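Local coordinates for archeaosine synthase QueF-Like (Pyrobaculum calidifontis, PDB 5K0P), which converts the nitrile of preQ0-modified tRNA to the formamidine of archaeosine, using free ammonium, in the last step of archaeosine biosynthesis, at the interface of chains A and B. Residues are numbered along the deposited sequence; one frame, centred on the assembly and turned at random. Chains: chain A/B, Archeaosine synthase QueF-Like.

The interface of chains A and B. Residues chain A 10-13; chain B 94-98.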
loop_
_atom_site.group_PDB
_atom_site.type_symbol
_atom_site.label_atom_id
_atom_site.label_comp_id
_atom_site.label_asym_id
_atom_site.label_seq_id
_atom_site.Cartn_x
_atom_site.Cartn_y
_atom_site.Cartn_z
ATOM N N LEU A 10 23.913 -11.922 -9.558
ATOM C CA LEU A 10 23.418 -10.553 -9.722
ATOM C C LEU A 10 23.465 -9.891 -8.343
ATOM O O LEU A 10 23.146 -10.523 -7.345
ATOM C CB LEU A 10 21.943 -10.501 -10.222
ATOM C CG LEU A 10 21.433 -9.143 -10.659
ATOM C CD1 LEU A 10 22.231 -8.710 -11.898
ATOM C CD2 LEU A 10 19.988 -9.172 -11.070
ATOM N N VAL A 11 23.908 -8.647 -8.303
ATOM C CA VAL A 11 23.800 -7.843 -7.105
ATOM C C VAL A 11 23.042 -6.573 -7.431
ATOM O O VAL A 11 23.260 -6.009 -8.488
ATOM C CB VAL A 11 25.200 -7.492 -6.573
ATOM C CG1 VAL A 11 25.131 -6.564 -5.355
ATOM C CG2 VAL A 11 26.002 -8.710 -6.210
ATOM N N ARG A 12 22.156 -6.167 -6.520
ATOM C CA ARG A 12 21.380 -4.958 -6.643
ATOM C C ARG A 12 21.701 -4.120 -5.427
ATOM O O ARG A 12 21.633 -4.625 -4.289
ATOM C CB ARG A 12 19.883 -5.268 -6.753
ATOM C CG ARG A 12 19.503 -6.044 -8.039
ATOM C CD ARG A 12 17.976 -6.217 -8.347
ATOM N NE ARG A 12 17.724 -7.110 -9.495
ATOM C CZ ARG A 12 17.025 -6.785 -10.581
ATOM N NH1 ARG A 12 16.918 -7.624 -11.550
ATOM N NH2 ARG A 12 16.455 -5.619 -10.699
ATOM N N LEU A 13 22.070 -2.865 -5.662
ATOM C CA LEU A 13 22.316 -1.896 -4.553
ATOM C C LEU A 13 21.476 -0.688 -4.731
ATOM O O LEU A 13 21.278 -0.261 -5.853
ATOM C CB LEU A 13 23.763 -1.496 -4.474
ATOM C CG LEU A 13 24.705 -2.644 -4.522
ATOM C CD1 LEU A 13 26.092 -2.167 -4.965
ATOM C CD2 LEU A 13 24.718 -3.351 -3.179
ATOM N N GLU B 94 20.419 -0.567 0.617
ATOM C CA GLU B 94 19.577 -1.752 0.422
ATOM C C GLU B 94 20.287 -2.660 -0.569
ATOM O O GLU B 94 20.536 -2.239 -1.725
ATOM C CB GLU B 94 18.203 -1.346 -0.108
ATOM C CG GLU B 94 17.347 -0.550 0.891
ATOM C CD GLU B 94 16.122 0.083 0.280
ATOM O OE1 GLU B 94 15.347 -0.524 -0.449
ATOM O OE2 GLU B 94 15.922 1.235 0.513
ATOM N N VAL B 95 20.582 -3.869 -0.130
ATOM C CA VAL B 95 21.368 -4.832 -0.895
ATOM C C VAL B 95 20.539 -6.051 -1.249
ATOM O O VAL B 95 19.884 -6.621 -0.388
ATOM C CB VAL B 95 22.596 -5.269 -0.111
ATOM C CG1 VAL B 95 23.516 -6.094 -0.986
ATOM C CG2 VAL B 95 23.369 -4.035 0.436
ATOM N N GLU B 96 20.569 -6.457 -2.509
ATOM C CA GLU B 96 20.105 -7.791 -2.853
ATOM C C GLU B 96 21.130 -8.548 -3.570
ATOM O O GLU B 96 21.654 -8.045 -4.553
ATOM C CB GLU B 96 18.917 -7.775 -3.806
ATOM C CG GLU B 96 17.799 -6.941 -3.351
ATOM C CD GLU B 96 16.558 -7.066 -4.208
ATOM O OE1 GLU B 96 16.503 -7.725 -5.314
ATOM O OE2 GLU B 96 15.648 -6.444 -3.683
ATOM N N VAL B 97 21.382 -9.766 -3.093
ATOM C CA VAL B 97 22.279 -10.643 -3.719
ATOM C C VAL B 97 21.515 -11.836 -4.243
ATOM O O VAL B 97 20.828 -12.540 -3.489
ATOM C CB VAL B 97 23.263 -11.174 -2.731
ATOM C CG1 VAL B 97 24.226 -12.109 -3.440
ATOM C CG2 VAL B 97 24.059 -10.085 -2.159
ATOM N N VAL B 98 21.719 -12.138 -5.523
ATOM C CA VAL B 98 21.062 -13.271 -6.136
ATOM C C VAL B 98 22.085 -14.289 -6.587
ATOM O O VAL B 98 23.142 -13.933 -7.180
ATOM C CB VAL B 98 20.278 -12.781 -7.393
ATOM C CG1 VAL B 98 19.635 -13.946 -8.113
ATOM C CG2 VAL B 98 19.278 -11.716 -7.046
#
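The guanidinium of A:Arg12 and the carboxylate of B:Glu96 are the flat groups of this contact, their planes turned 43° from each other, and they neither stack nor pair. The carboxylate lies beyond the NE end of the guanidinium and to one side of its plane, over neither the centre of the face nor the N-H tips. The nearest charged atoms, A:Arg12 NE and the carboxylate oxygen OE1 of B:Glu96, stay 4.4 Å apart. What this oxygen meets is the methylene before the guanidinium: B:Glu96 OE1 lies 3.7 Å from A:Arg12 CD, at the flank of the aliphatic stem. Directly bridged, the two residues send CB to the same face; CG beside the backbone N (chi1 -65° in A:Arg12) then sets the course of each extended chain, and the two run at a slant to each other above their adjacent CB atoms. The opposite charges may still attract each other over this distance.

Beneath them the backbones join as a textbook antiparallel edge-to-edge pairing, in which A:Arg12 and B:Glu96 exchange two hydrogen bonds. The amide N of A:Arg12 reaches B:Glu96 O at 2.8 Å, in the carbonyl plane, and the return bond from B:Glu96 N to A:Arg12 O is nearly straight. A:Leu10 and B:Val98 repeat the exchange less evenly: B:Val98 N gives a short bond to A:Leu10 O, whereas A:Leu10 N reaches B:Val98 O at 3.2 Å, tilted 29° from the carbonyl plane. A:Leu10 CB and B:Val98 CB also pack at 4.0 Å, on the face that carries A:Arg12 and B:Glu96.

On the opposite face, A:Leu13 and B:Val95 lie side by side and point the same way. A:Leu13 CD2 touches B:Val95 CG1 at 3.7 Å and lies near CG2 as well.

Strand 10-20 of chain A, the first of its subunit, thus pairs with strand 93-102 of chain B, the last of its neighbour, carrying the sheet across the subunit boundary. This continuity is probably what closes the pentameric ring of the tunnel fold, two of which face head to head in the decamer; B:Asp28, an active-site residue, lies about 13 Å from the centre of this seam.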